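Side-chain contact in CSEP0064 putative effector protein (Blumeria graminis f. sp. hordei, PDB 6FMB), which binds host RNA as a non-catalytic, RNase-like secreted effector and inhibits the degradation of host ribosomal RNA induced by ribosome-inactivating proteins: residues A[5-10]-A[81-86]. Numbering follows the deposited sequence. Where two conformers were deposited one is given.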
ATOM      1  N   TRP A   5      11.026  -3.268   0.557  1.00 14.53           N
ATOM      2  CA  TRP A   5      10.179  -4.445   0.598  1.00 14.75           C
ATOM      3  C   TRP A   5      10.511  -5.346  -0.606  1.00 14.12           C
ATOM      4  O   TRP A   5      10.695  -4.875  -1.730  1.00 15.26           O
ATOM      5  CB  TRP A   5       8.691  -4.050   0.603  1.00 14.90           C
ATOM      6  CG  TRP A   5       8.083  -3.706   1.980  1.00 15.37           C
ATOM      7  CD1 TRP A   5       7.326  -4.534   2.760  1.00 16.46           C
ATOM      8  CD2 TRP A   5       8.199  -2.483   2.709  1.00 16.31           C
ATOM      9  NE1 TRP A   5       6.951  -3.913   3.901  1.00 18.61           N
ATOM     10  CE2 TRP A   5       7.447  -2.640   3.896  1.00 16.55           C
ATOM     11  CE3 TRP A   5       8.810  -1.267   2.461  1.00 15.72           C
ATOM     12  CZ2 TRP A   5       7.331  -1.652   4.828  1.00 17.85           C
ATOM     13  CZ3 TRP A   5       8.690  -0.301   3.369  1.00 18.38           C
ATOM     14  CH2 TRP A   5       7.963  -0.479   4.566  1.00 20.40           C
ATOM     15  N   ASP A   6      10.621  -6.651  -0.354  1.00 13.35           N
ATOM     16  CA  ASP A   6      10.816  -7.661  -1.398  1.00 12.75           C
ATOM     17  C   ASP A   6       9.432  -8.198  -1.760  1.00 12.31           C
ATOM     18  O   ASP A   6       8.818  -8.909  -0.964  1.00 13.43           O
ATOM     19  CB  ASP A   6      11.712  -8.787  -0.873  1.00 14.69           C
ATOM     20  CG  ASP A   6      11.821  -9.972  -1.826  1.00 16.63           C
ATOM     21  OD1 ASP A   6      11.261  -9.946  -2.935  1.00 16.57           O
ATOM     22  OD2 ASP A   6      12.501 -10.947  -1.459  1.00 22.59           O
ATOM     23  N   CYS A   7       8.949  -7.857  -2.949  1.00 13.21           N
ATOM     24  CA  CYS A   7       7.666  -8.358  -3.447  1.00 14.60           C
ATOM     25  C   CYS A   7       7.938  -9.422  -4.500  1.00 17.18           C
ATOM     26  O   CYS A   7       8.145  -9.103  -5.660  1.00 18.40           O
ATOM     27  CB  CYS A   7       6.812  -7.227  -4.041  1.00 15.99           C
ATOM     28  SG  CYS A   7       6.145  -6.048  -2.849  1.00 14.71           S
ATOM     29  N   ASP A   8       7.968 -10.687  -4.084  1.00 20.43           N
ATOM     30  CA  ASP A   8       8.097 -11.802  -5.025  1.00 22.63           C
ATOM     31  C   ASP A   8       9.312 -11.630  -5.969  1.00 23.79           C
ATOM     32  O   ASP A   8       9.215 -11.877  -7.164  1.00 27.80           O
ATOM     33  CB  ASP A   8       6.769 -11.884  -5.818  1.00 26.22           C
ATOM     34  CG  ASP A   8       6.379 -13.296  -6.255  1.00 27.54           C
ATOM     35  OD1 ASP A   8       7.102 -14.287  -6.018  1.00 28.49           O
ATOM     36  OD2 ASP A   8       5.301 -13.385  -6.874  1.00 29.23           O
ATOM     37  N   GLY A   9      10.438 -11.179  -5.425  1.00 19.95           N
ATOM     38  CA  GLY A   9      11.671 -11.001  -6.220  1.00 18.14           C
ATOM     39  C   GLY A   9      11.911  -9.638  -6.879  1.00 15.33           C
ATOM     40  O   GLY A   9      12.867  -9.489  -7.650  1.00 16.80           O
ATOM     41  N   THR A  10      11.063  -8.663  -6.586  1.00 15.88           N
ATOM     42  CA  THR A  10      11.177  -7.282  -7.079  1.00 14.52           C
ATOM     43  C   THR A  10      11.254  -6.359  -5.866  1.00 13.02           C
ATOM     44  O   THR A  10      10.443  -6.472  -4.949  1.00 14.15           O
ATOM     45  CB  THR A  10       9.971  -6.908  -7.985  1.00 15.85           C
ATOM     46  OG1 THR A  10       9.962  -7.736  -9.168  1.00 18.64           O
ATOM     47  CG2 THR A  10      10.025  -5.452  -8.417  1.00 17.34           C
ATOM     48  N   LEU A  81       1.103  -1.383   8.637  1.00  9.57           N
ATOM     49  CA  LEU A  81       1.609  -1.134   7.280  1.00  9.36           C
ATOM     50  C   LEU A  81       2.107  -2.446   6.697  1.00  9.51           C
ATOM     51  O   LEU A  81       3.006  -3.066   7.269  1.00 10.15           O
ATOM     52  CB  LEU A  81       2.747  -0.108   7.294  1.00 10.40           C
ATOM     53  CG  LEU A  81       3.476   0.152   5.981  1.00 10.71           C
ATOM     54  CD1 LEU A  81       2.528   0.617   4.879  1.00 11.59           C
ATOM     55  CD2 LEU A  81       4.597   1.161   6.203  1.00 12.49           C
ATOM     56  N   GLU A  82       1.504  -2.876   5.588  1.00  9.30           N
ATOM     57  CA  GLU A  82       1.963  -4.035   4.841  1.00  9.80           C
ATOM     58  C   GLU A  82       1.902  -3.734   3.338  1.00  9.67           C
ATOM     59  O   GLU A  82       1.128  -2.894   2.895  1.00  9.97           O
ATOM     60  CB  GLU A  82       1.135  -5.279   5.190  1.00 11.78           C
ATOM     61  CG  GLU A  82       1.424  -5.929   6.547  1.00 13.93           C
ATOM     62  CD  GLU A  82       0.656  -7.219   6.803  1.00 15.46           C
ATOM     63  OE1 GLU A  82      -0.530  -7.306   6.488  1.00 16.14           O
ATOM     64  OE2 GLU A  82       1.248  -8.122   7.411  1.00 22.89           O
ATOM     65  N   VAL A  83       2.735  -4.444   2.595  1.00  9.42           N
ATOM     66  CA  VAL A  83       2.865  -4.305   1.156  1.00  8.93           C
ATOM     67  C   VAL A  83       2.576  -5.660   0.498  1.00  9.07           C
ATOM     68  O   VAL A  83       2.990  -6.710   1.003  1.00 10.06           O
ATOM     69  CB  VAL A  83       4.260  -3.759   0.751  1.00  9.96           C
ATOM     70  CG1 VAL A  83       4.355  -3.456  -0.743  1.00 11.68           C
ATOM     71  CG2 VAL A  83       4.603  -2.511   1.579  1.00 10.83           C
ATOM     72  N   PHE A  84       1.877  -5.618  -0.638  1.00 10.05           N
ATOM     73  CA  PHE A  84       1.423  -6.813  -1.356  1.00 10.18           C
ATOM     74  C   PHE A  84       1.628  -6.679  -2.851  1.00 11.24           C
ATOM     75  O   PHE A  84       1.658  -5.573  -3.384  1.00 11.80           O
ATOM     76  CB  PHE A  84      -0.082  -7.047  -1.115  1.00 12.67           C
ATOM     77  CG  PHE A  84      -0.416  -7.174   0.319  1.00 12.90           C
ATOM     78  CD1 PHE A  84      -0.349  -8.405   0.943  1.00 12.96           C
ATOM     79  CD2 PHE A  84      -0.710  -6.054   1.070  1.00 13.26           C
ATOM     80  CE1 PHE A  84      -0.595  -8.524   2.310  1.00 15.82           C
ATOM     81  CE2 PHE A  84      -0.933  -6.161   2.425  1.00 15.85           C
ATOM     82  CZ  PHE A  84      -0.866  -7.392   3.055  1.00 15.07           C
ATOM     83  N   SER A  85       1.755  -7.833  -3.509  1.00 11.86           N
ATOM     84  CA  SER A  85       1.669  -7.914  -4.960  0.50 12.84           C
ATOM     85  C   SER A  85       0.338  -8.540  -5.336  1.00 13.60           C
ATOM     86  O   SER A  85      -0.176  -9.391  -4.615  1.00 16.58           O
ATOM     87  CB  SER A  85       2.828  -8.767  -5.476  0.50 16.08           C
ATOM     88  OG  SER A  85       2.936  -8.671  -6.870  0.50 21.17           O
ATOM     89  N   SER A  86      -0.222  -8.149  -6.470  1.00 12.28           N
ATOM     90  CA  SER A  86      -1.521  -8.701  -6.940  1.00 13.01           C
ATOM     91  C   SER A  86      -1.357 -10.026  -7.701  1.00 13.38           C
ATOM     92  O   SER A  86      -1.687 -10.139  -8.892  1.00 16.88           O
ATOM     93  CB  SER A  86      -2.259  -7.664  -7.799  1.00 14.52           C
ATOM     94  OG  SER A  86      -2.454  -6.448  -7.075  1.00 16.35           O
TER
HETATM   95  O   HOH W   1       5.309  -4.623   6.355  1.00 23.01           O
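A methyl of Val83 sits almost squarely over the pyrrole half of the Trp5 indole: CG2 of Val83 lies 3.5 Å from the centroid of the five-membered ring of Trp5 and 5° off its normal, a CH-pi contact made over the face. Because CG2 of Val83 is within 3.8 Å of all five atoms of that ring, no single indole atom carries the contact. The torsion of Val83 explains how one side chain serves two partners. With chi1 at -173°, CG1 of Val83 is anti to the backbone N and reaches SG of Cys7 at 3.8 Å, while CG2 is directed at the indole. The benzo end of Trp5 is met obliquely by Leu81, whose CD2 comes to 4.1 Å from CH2 of Trp5.

The polar edge of the same indole is settled by solvent. Water 1 lies in the ring plane, accepts from NE1 of Trp5 at 3.0 Å and donates to the carbonyl O of Leu81 at 2.9 Å, a bridge that ties the indole to the backbone of 81-85 and should limit its rotation. Past Cys7 the chain reverses through a type I' turn, Cys7 to Thr10, where OD1 of Asp6 accepts from N of Gly9 at 2.9 Å in an Asx motif.

Strands 4-7 and 81-85 belong to different antiparallel sheets, consistent with the RNase-like fold; their segment axes run 25° apart and approach to 7.6 Å, so side chains fill the gap. Cys93, just before strand 94-96, links the two: its sulfur forms the disulfide with Cys7, and its backbone hydrogen-bonds to Val83. The ring of Phe95 in strand 94-96 meets that of Trp5, and helix 14-24 adds Val17 against both Trp5 and Val83, and Val21 against Leu81.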